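Local coordinates for bifunctional GH43-CE protein (Bacteroides eggerthii, PDB 6MLY) that probably cleaves xylose residues from arabinoxylan chains with a family 43 glycoside hydrolase domain and carries a second, carbohydrate esterase domain, at residues A[598-611]-A[654-668]. Sequence-based numbering, arbitrary orientation.
With EDO (1,2-ethanediol), chain G.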
ATOM      1  N   ILE A 598      -8.557  -4.663  28.920  1.00 71.50           N
ATOM      2  CA  ILE A 598      -9.883  -5.271  28.716  1.00 70.98           C
ATOM      3  C   ILE A 598     -10.835  -4.209  28.142  1.00 72.01           C
ATOM      4  O   ILE A 598     -11.678  -4.522  27.295  1.00 71.81           O
ATOM      5  CB  ILE A 598     -10.415  -5.946  30.010  1.00 70.58           C
ATOM      6  CG1 ILE A 598     -11.725  -6.702  29.770  1.00 69.90           C
ATOM      7  CG2 ILE A 598     -10.557  -4.957  31.161  1.00 71.46           C
ATOM      8  CD1 ILE A 598     -11.636  -7.809  28.746  1.00 68.93           C
ATOM      9  N   ASN A 599     -10.665  -2.958  28.597  1.00 73.08           N
ATOM     10  CA  ASN A 599     -11.354  -1.761  28.064  1.00 73.80           C
ATOM     11  C   ASN A 599     -11.170  -1.652  26.542  1.00 74.26           C
ATOM     12  O   ASN A 599     -12.080  -1.211  25.834  1.00 75.01           O
ATOM     13  CB  ASN A 599     -10.859  -0.473  28.733  1.00 74.87           C
ATOM     14  CG  ASN A 599     -11.421  -0.249  30.121  1.00 75.06           C
ATOM     15  OD1 ASN A 599     -12.111  -1.104  30.671  1.00 74.42           O
ATOM     16  ND2 ASN A 599     -11.125   0.904  30.700  1.00 76.58           N
ATOM     17  N   ASP A 600      -9.990  -2.046  26.053  1.00 74.09           N
ATOM     18  CA  ASP A 600      -9.675  -1.975  24.638  1.00 73.66           C
ATOM     19  C   ASP A 600     -10.414  -3.091  23.893  1.00 73.07           C
ATOM     20  O   ASP A 600     -11.030  -2.843  22.859  1.00 72.81           O
ATOM     21  CB  ASP A 600      -8.163  -2.023  24.394  1.00 74.10           C
ATOM     22  CG  ASP A 600      -7.432  -0.735  24.745  1.00 75.62           C
ATOM     23  OD1 ASP A 600      -8.107   0.264  25.081  1.00 76.49           O
ATOM     24  OD2 ASP A 600      -6.188  -0.743  24.696  1.00 76.29           O
ATOM     25  N   VAL A 601     -10.344  -4.310  24.431  1.00 72.08           N
ATOM     26  CA  VAL A 601     -10.958  -5.481  23.801  1.00 70.95           C
ATOM     27  C   VAL A 601     -12.447  -5.200  23.575  1.00 71.08           C
ATOM     28  O   VAL A 601     -12.954  -5.368  22.467  1.00 71.21           O
ATOM     29  CB  VAL A 601     -10.745  -6.753  24.642  1.00 70.43           C
ATOM     30  CG1 VAL A 601     -11.565  -7.925  24.124  1.00 69.63           C
ATOM     31  CG2 VAL A 601      -9.272  -7.119  24.703  1.00 70.21           C
ATOM     32  N   LYS A 602     -13.124  -4.753  24.636  1.00 71.68           N
ATOM     33  CA  LYS A 602     -14.549  -4.486  24.596  1.00 72.01           C
ATOM     34  C   LYS A 602     -14.851  -3.371  23.587  1.00 72.84           C
ATOM     35  O   LYS A 602     -15.907  -3.396  22.963  1.00 73.47           O
ATOM     36  CB  LYS A 602     -15.064  -4.168  26.004  1.00 72.64           C
ATOM     37  CG  LYS A 602     -15.074  -5.362  26.944  1.00 72.35           C
ATOM     38  CD  LYS A 602     -15.948  -5.187  28.170  1.00 73.01           C
ATOM     39  CE  LYS A 602     -15.965  -6.388  29.094  1.00 72.48           C
ATOM     40  NZ  LYS A 602     -16.548  -7.584  28.440  1.00 71.40           N
ATOM     41  N   ALA A 603     -13.923  -2.417  23.422  1.00 73.17           N
ATOM     42  CA  ALA A 603     -14.065  -1.292  22.462  1.00 73.45           C
ATOM     43  C   ALA A 603     -13.917  -1.767  21.010  1.00 72.81           C
ATOM     44  O   ALA A 603     -14.617  -1.275  20.114  1.00 72.65           O
ATOM     45  CB  ALA A 603     -13.056  -0.214  22.767  1.00 74.10           C
ATOM     46  N   ALA A 604     -12.979  -2.690  20.773  1.00 71.91           N
ATOM     47  CA  ALA A 604     -12.786  -3.280  19.454  1.00 71.27           C
ATOM     48  C   ALA A 604     -14.061  -4.015  19.016  1.00 71.50           C
ATOM     49  O   ALA A 604     -14.463  -3.916  17.863  1.00 71.95           O
ATOM     50  CB  ALA A 604     -11.594  -4.199  19.461  1.00 70.60           C
ATOM     51  N   ILE A 605     -14.698  -4.722  19.954  1.00 71.48           N
ATOM     52  CA  ILE A 605     -15.918  -5.499  19.686  1.00 71.18           C
ATOM     53  C   ILE A 605     -17.080  -4.532  19.408  1.00 72.05           C
ATOM     54  O   ILE A 605     -17.853  -4.731  18.462  1.00 72.26           O
ATOM     55  CB  ILE A 605     -16.227  -6.466  20.850  1.00 70.81           C
ATOM     56  CG1 ILE A 605     -15.094  -7.474  21.064  1.00 70.11           C
ATOM     57  CG2 ILE A 605     -17.557  -7.170  20.629  1.00 70.67           C
ATOM     58  CD1 ILE A 605     -15.053  -8.073  22.459  1.00 70.30           C
ATOM     59  N   ARG A 606     -17.201  -3.494  20.245  1.00 72.99           N
ATOM     60  CA  ARG A 606     -18.203  -2.445  20.062  1.00 74.03           C
ATOM     61  C   ARG A 606     -18.086  -1.878  18.642  1.00 74.38           C
ATOM     62  O   ARG A 606     -19.093  -1.675  17.977  1.00 75.69           O
ATOM     63  CB  ARG A 606     -18.034  -1.333  21.101  1.00 74.76           C
ATOM     64  CG  ARG A 606     -18.734  -1.595  22.425  1.00 75.15           C
ATOM     65  CD  ARG A 606     -18.670  -0.392  23.346  1.00 76.11           C
ATOM     66  NE  ARG A 606     -17.301  -0.002  23.659  1.00 75.92           N
ATOM     67  CZ  ARG A 606     -16.761  -0.049  24.871  1.00 76.18           C
ATOM     68  NH1 ARG A 606     -17.527  -0.288  25.920  1.00 76.47           N
ATOM     69  NH2 ARG A 606     -15.465   0.150  25.039  1.00 76.24           N
ATOM     70  N   PHE A 607     -16.848  -1.648  18.194  1.00 74.36           N
ATOM     71  CA  PHE A 607     -16.583  -1.084  16.874  1.00 74.96           C
ATOM     72  C   PHE A 607     -17.121  -2.014  15.776  1.00 75.34           C
ATOM     73  O   PHE A 607     -17.726  -1.548  14.807  1.00 76.84           O
ATOM     74  CB  PHE A 607     -15.085  -0.827  16.689  1.00 74.77           C
ATOM     75  CG  PHE A 607     -14.713  -0.299  15.330  1.00 74.32           C
ATOM     76  CD1 PHE A 607     -14.799   1.056  15.049  1.00 75.12           C
ATOM     77  CD2 PHE A 607     -14.295  -1.157  14.324  1.00 73.70           C
ATOM     78  CE1 PHE A 607     -14.462   1.543  13.794  1.00 74.76           C
ATOM     79  CE2 PHE A 607     -13.960  -0.666  13.070  1.00 73.26           C
ATOM     80  CZ  PHE A 607     -14.044   0.681  12.809  1.00 73.54           C
ATOM     81  N   ILE A 608     -16.882  -3.319  15.944  1.00 74.24           N
ATOM     82  CA  ILE A 608     -17.204  -4.347  14.953  1.00 74.26           C
ATOM     83  C   ILE A 608     -18.710  -4.346  14.658  1.00 74.21           C
ATOM     84  O   ILE A 608     -19.110  -4.489  13.507  1.00 73.94           O
ATOM     85  CB  ILE A 608     -16.706  -5.727  15.437  1.00 73.59           C
ATOM     86  CG1 ILE A 608     -15.182  -5.831  15.345  1.00 73.98           C
ATOM     87  CG2 ILE A 608     -17.390  -6.872  14.700  1.00 73.77           C
ATOM     88  CD1 ILE A 608     -14.618  -5.498  13.981  1.00 74.11           C
ATOM     89  N   ARG A 609     -19.526  -4.218  15.706  1.00 75.23           N
ATOM     90  CA  ARG A 609     -20.974  -4.274  15.567  1.00 77.28           C
ATOM     91  C   ARG A 609     -21.449  -2.990  14.881  1.00 78.62           C
ATOM     92  O   ARG A 609     -22.267  -3.031  13.966  1.00 81.12           O
ATOM     93  CB  ARG A 609     -21.638  -4.485  16.934  1.00 77.93           C
ATOM     94  CG  ARG A 609     -21.442  -5.884  17.511  1.00 77.36           C
ATOM     95  CD  ARG A 609     -22.529  -6.299  18.488  1.00 78.00           C
ATOM     96  NE  ARG A 609     -22.466  -7.715  18.818  1.00 78.08           N
ATOM     97  CZ  ARG A 609     -21.693  -8.244  19.769  1.00 78.60           C
ATOM     98  NH1 ARG A 609     -20.823  -7.485  20.413  1.00 79.98           N
ATOM     99  NH2 ARG A 609     -21.787  -9.532  20.071  1.00 76.36           N
ATOM    100  N   ALA A 610     -20.890  -1.857  15.318  1.00 79.81           N
ATOM    101  CA  ALA A 610     -21.307  -0.536  14.886  1.00 81.56           C
ATOM    102  C   ALA A 610     -20.977  -0.322  13.402  1.00 81.65           C
ATOM    103  O   ALA A 610     -21.688   0.414  12.709  1.00 83.20           O
ATOM    104  CB  ALA A 610     -20.645   0.505  15.753  1.00 81.93           C
ATOM    105  N   ASN A 611     -19.902  -0.966  12.928  1.00 80.68           N
ATOM    106  CA  ASN A 611     -19.437  -0.832  11.551  1.00 80.13           C
ATOM    107  C   ASN A 611     -19.648  -2.144  10.784  1.00 79.24           C
ATOM    108  O   ASN A 611     -19.010  -2.369   9.758  1.00 78.09           O
ATOM    109  CB  ASN A 611     -17.973  -0.386  11.511  1.00 79.88           C
ATOM    110  CG  ASN A 611     -17.792   1.058  11.932  1.00 81.15           C
ATOM    111  OD1 ASN A 611     -17.659   1.949  11.084  1.00 81.01           O
ATOM    112  ND2 ASN A 611     -17.808   1.297  13.235  1.00 79.43           N
ATOM    113  N   ASP A 654     -13.576  -0.367  36.366  1.00 79.84           N
ATOM    114  CA  ASP A 654     -14.447  -0.210  35.199  1.00 80.14           C
ATOM    115  C   ASP A 654     -14.013  -1.219  34.125  1.00 78.88           C
ATOM    116  O   ASP A 654     -12.913  -1.121  33.588  1.00 78.93           O
ATOM    117  CB  ASP A 654     -14.386   1.235  34.687  1.00 81.36           C
ATOM    118  CG  ASP A 654     -15.360   1.584  33.571  1.00 81.54           C
ATOM    119  OD1 ASP A 654     -15.818   0.655  32.869  1.00 80.14           O
ATOM    120  OD2 ASP A 654     -15.648   2.791  33.408  1.00 82.24           O
ATOM    121  N   LEU A 655     -14.890  -2.175  33.802  1.00 77.87           N
ATOM    122  CA  LEU A 655     -14.522  -3.311  32.949  1.00 76.58           C
ATOM    123  C   LEU A 655     -14.867  -3.058  31.475  1.00 76.35           C
ATOM    124  O   LEU A 655     -14.294  -3.721  30.615  1.00 74.26           O
ATOM    125  CB  LEU A 655     -15.210  -4.584  33.454  1.00 76.34           C
ATOM    126  CG  LEU A 655     -14.465  -5.338  34.555  1.00 76.30           C
ATOM    127  CD1 LEU A 655     -15.266  -6.546  35.015  1.00 76.13           C
ATOM    128  CD2 LEU A 655     -13.078  -5.763  34.094  1.00 75.65           C
ATOM    129  N   GLU A 656     -15.796  -2.139  31.177  1.00 77.24           N
ATOM    130  CA  GLU A 656     -16.164  -1.895  29.774  1.00 78.07           C
ATOM    131  C   GLU A 656     -15.381  -0.697  29.216  1.00 79.29           C
ATOM    132  O   GLU A 656     -14.719  -0.830  28.189  1.00 78.75           O
ATOM    133  CB  GLU A 656     -17.675  -1.738  29.592  1.00 78.76           C
ATOM    134  CG  GLU A 656     -18.092  -1.961  28.147  1.00 78.29           C
ATOM    135  CD  GLU A 656     -19.583  -1.996  27.858  1.00 78.44           C
ATOM    136  OE1 GLU A 656     -20.364  -1.541  28.720  1.00 79.23           O
ATOM    137  OE2 GLU A 656     -19.954  -2.476  26.767  1.00 77.55           O
ATOM    138  N   GLY A 657     -15.481   0.459  29.884  1.00 81.49           N
ATOM    139  CA  GLY A 657     -14.673   1.646  29.577  1.00 83.28           C
ATOM    140  C   GLY A 657     -15.388   2.615  28.650  1.00 84.66           C
ATOM    141  O   GLY A 657     -16.575   2.452  28.365  1.00 86.73           O
ATOM    142  N   ASN A 658     -14.648   3.630  28.185  1.00 86.04           N
ATOM    143  CA  ASN A 658     -15.162   4.681  27.304  1.00 86.69           C
ATOM    144  C   ASN A 658     -14.142   4.974  26.200  1.00 85.53           C
ATOM    145  O   ASN A 658     -13.867   6.133  25.896  1.00 87.32           O
ATOM    146  CB  ASN A 658     -15.444   5.979  28.062  1.00 88.64           C
ATOM    147  CG  ASN A 658     -16.359   5.777  29.245  1.00 89.97           C
ATOM    148  OD1 ASN A 658     -17.453   5.237  29.095  1.00 90.41           O
ATOM    149  ND2 ASN A 658     -15.921   6.209  30.416  1.00 91.03           N
ATOM    150  N   VAL A 659     -13.600   3.915  25.598  1.00 83.88           N
ATOM    151  CA  VAL A 659     -12.459   4.035  24.712  1.00 82.65           C
ATOM    152  C   VAL A 659     -12.917   4.682  23.397  1.00 84.06           C
ATOM    153  O   VAL A 659     -12.451   5.774  23.049  1.00 86.49           O
ATOM    154  CB  VAL A 659     -11.772   2.671  24.509  1.00 80.29           C
ATOM    155  CG1 VAL A 659     -10.636   2.736  23.502  1.00 79.14           C
ATOM    156  CG2 VAL A 659     -11.269   2.105  25.833  1.00 80.22           C
ATOM    157  N   GLY A 660     -13.852   4.032  22.693  1.00 83.68           N
ATOM    158  CA  GLY A 660     -14.271   4.463  21.343  1.00 82.70           C
ATOM    159  C   GLY A 660     -15.366   5.518  21.377  1.00 84.09           C
ATOM    160  O   GLY A 660     -15.456   6.306  22.324  1.00 84.99           O
ATOM    161  N   LEU A 661     -16.194   5.531  20.326  1.00 83.78           N
ATOM    162  CA  LEU A 661     -17.336   6.439  20.223  1.00 84.74           C
ATOM    163  C   LEU A 661     -18.625   5.639  19.980  1.00 85.04           C
ATOM    164  O   LEU A 661     -19.621   6.191  19.520  1.00 87.35           O
ATOM    165  CB  LEU A 661     -17.106   7.438  19.079  1.00 85.00           C
ATOM    166  CG  LEU A 661     -15.784   8.205  19.085  1.00 85.02           C
ATOM    167  CD1 LEU A 661     -15.662   9.037  17.820  1.00 85.23           C
ATOM    168  CD2 LEU A 661     -15.656   9.087  20.318  1.00 86.14           C
ATOM    169  N   TYR A 662     -18.613   4.345  20.308  1.00 83.26           N
ATOM    170  CA  TYR A 662     -19.773   3.482  20.099  1.00 82.76           C
ATOM    171  C   TYR A 662     -20.126   2.778  21.408  1.00 82.73           C
ATOM    172  O   TYR A 662     -20.130   1.553  21.465  1.00 82.07           O
ATOM    173  CB  TYR A 662     -19.484   2.506  18.955  1.00 81.51           C
ATOM    174  CG  TYR A 662     -18.939   3.147  17.702  1.00 81.02           C
ATOM    175  CD1 TYR A 662     -17.577   3.168  17.438  1.00 80.20           C
ATOM    176  CD2 TYR A 662     -19.784   3.734  16.773  1.00 81.41           C
ATOM    177  CE1 TYR A 662     -17.069   3.744  16.282  1.00 79.80           C
ATOM    178  CE2 TYR A 662     -19.293   4.314  15.613  1.00 81.40           C
ATOM    179  CZ  TYR A 662     -17.931   4.322  15.365  1.00 80.39           C
ATOM    180  OH  TYR A 662     -17.441   4.905  14.230  1.00 79.85           O
ATOM    181  N   PRO A 663     -20.450   3.523  22.494  1.00 83.73           N
ATOM    182  CA  PRO A 663     -20.798   2.911  23.780  1.00 83.79           C
ATOM    183  C   PRO A 663     -22.212   2.307  23.802  1.00 84.12           C
ATOM    184  O   PRO A 663     -22.506   1.461  24.635  1.00 84.86           O
ATOM    185  CB  PRO A 663     -20.707   4.091  24.758  1.00 84.79           C
ATOM    186  CG  PRO A 663     -21.065   5.299  23.918  1.00 85.66           C
ATOM    187  CD  PRO A 663     -20.520   4.993  22.539  1.00 84.61           C
ATOM    188  N   SER A 664     -23.058   2.776  22.880  1.00 85.70           N
ATOM    189  CA  SER A 664     -24.418   2.291  22.616  1.00 85.71           C
ATOM    190  C   SER A 664     -24.440   0.769  22.383  1.00 83.04           C
ATOM    191  O   SER A 664     -25.360   0.082  22.821  1.00 81.61           O
ATOM    192  CB  SER A 664     -24.984   3.055  21.422  1.00 86.76           C
ATOM    193  OG  SER A 664     -26.254   2.563  21.018  1.00 87.34           O
ATOM    194  N   PHE A 665     -23.420   0.256  21.684  1.00 82.40           N
ATOM    195  CA  PHE A 665     -23.435  -1.083  21.098  1.00 81.94           C
ATOM    196  C   PHE A 665     -22.892  -2.107  22.093  1.00 80.52           C
ATOM    197  O   PHE A 665     -22.212  -1.750  23.047  1.00 81.02           O
ATOM    198  CB  PHE A 665     -22.621  -1.105  19.800  1.00 82.22           C
ATOM    199  CG  PHE A 665     -23.222  -0.288  18.683  1.00 83.80           C
ATOM    200  CD1 PHE A 665     -23.006   1.079  18.607  1.00 84.81           C
ATOM    201  CD2 PHE A 665     -24.023  -0.888  17.721  1.00 83.82           C
ATOM    202  CE1 PHE A 665     -23.571   1.828  17.587  1.00 85.68           C
ATOM    203  CE2 PHE A 665     -24.588  -0.137  16.703  1.00 84.99           C
ATOM    204  CZ  PHE A 665     -24.359   1.219  16.636  1.00 86.30           C
ATOM    205  N   SER A 666     -23.194  -3.381  21.821  1.00 79.57           N
ATOM    206  CA  SER A 666     -22.865  -4.494  22.698  1.00 78.84           C
ATOM    207  C   SER A 666     -21.397  -4.897  22.514  1.00 76.20           C
ATOM    208  O   SER A 666     -20.906  -4.981  21.397  1.00 75.19           O
ATOM    209  CB  SER A 666     -23.786  -5.662  22.447  1.00 79.88           C
ATOM    210  OG  SER A 666     -23.584  -6.689  23.412  1.00 80.27           O
ATOM    211  N   SER A 667     -20.731  -5.182  23.642  1.00 76.71           N
ATOM    212  CA  SER A 667     -19.348  -5.672  23.686  1.00 75.58           C
ATOM    213  C   SER A 667     -19.307  -7.186  23.947  1.00 73.78           C
ATOM    214  O   SER A 667     -18.283  -7.696  24.384  1.00 73.81           O
ATOM    215  CB  SER A 667     -18.560  -4.936  24.743  1.00 75.68           C
ATOM    216  OG  SER A 667     -19.006  -5.285  26.046  1.00 76.29           O
ATOM    217  N   ARG A 668     -20.405  -7.893  23.651  1.00 73.95           N
ATOM    218  CA  ARG A 668     -20.532  -9.317  23.960  1.00 73.41           C
ATOM    219  C   ARG A 668     -19.689 -10.153  22.996  1.00 71.78           C
ATOM    220  O   ARG A 668     -19.379  -9.713  21.889  1.00 71.66           O
ATOM    221  CB  ARG A 668     -21.984  -9.789  23.851  1.00 75.59           C
ATOM    222  CG  ARG A 668     -22.784  -9.650  25.135  1.00 77.89           C
ATOM    223  CD  ARG A 668     -24.194 -10.180  24.956  1.00 80.07           C
ATOM    224  NE  ARG A 668     -25.006 -10.051  26.161  1.00 81.67           N
ATOM    225  CZ  ARG A 668     -25.980  -9.163  26.323  1.00 83.91           C
ATOM    226  NH1 ARG A 668     -26.241  -8.277  25.373  1.00 85.61           N
ATOM    227  NH2 ARG A 668     -26.700  -9.181  27.432  1.00 84.85           N
TER
HETATM  228  C1  EDO G 903     -25.082  -5.651  26.480  1.00 44.67           C
HETATM  229  O1  EDO G 903     -25.549  -5.981  25.174  1.00 52.62           O
HETATM  230  C2  EDO G 903     -23.634  -6.077  26.657  1.00 47.08           C
HETATM  231  O2  EDO G 903     -22.829  -4.918  26.882  1.00 51.93           O
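The carbonyl oxygen of Arg-668 is gripped end-on by Arg-609, whose NH1 and NH2 each lie 3.0 Å from that one atom, O. Both bonds bend to 145° at the hydrogen, and the oxygen lies near the guanidinium plane; NH1 approaches close to the carbonyl plane, whereas NH2 sits well above it. NH1 also makes a weak bond to the backbone O of Ser-666, so one arginine spans two carbonyls of the 654-668 loop. The chain of Arg-609 runs extended from CG to NE (chi3 169°), which carries the charge from the helix out to that backbone. Replacing Arg-609 by alanine would probably leave the carbonyls of Ser-666 and Arg-668 without these donors and this end of the loop freer to shift.

One turn back, Arg-606 reaches across the loop, its chain bent at chi3 (-60°), which turns the guanidinium toward Glu-656. Its NH1 forms a long salt bridge with OE2 of Glu-656, though the placing of NH1 is less sure; NH2 gives a weak bond to Glu-656 O. OE2 of Glu-656 also accepts from Ser-667 OG, which meets it from above the carboxylate plane and ties the two limbs of the loop together.

Toward the helix C-terminus the contact turns apolar. The Ala-610 methyl sits over the centre of the Phe-665 ring, a CH-pi contact with CB 3.7 Å from the centroid. Ala-610 CB also lies 3.5 Å from Tyr-662 CD2. Nearer the middle of the segment, Ala-603 CB meets Val-659 CB at 3.6 Å.

The loop thus covers one side of helix 596-610 while strand 621-627 packs against another, in the α/β-hydrolase-like esterase domain. Lacking regular structure, it is held through backbone oxygens by Arg-609 and, more weakly, Arg-606, with the Glu-656 salt bridge and alanine contacts completing the cover.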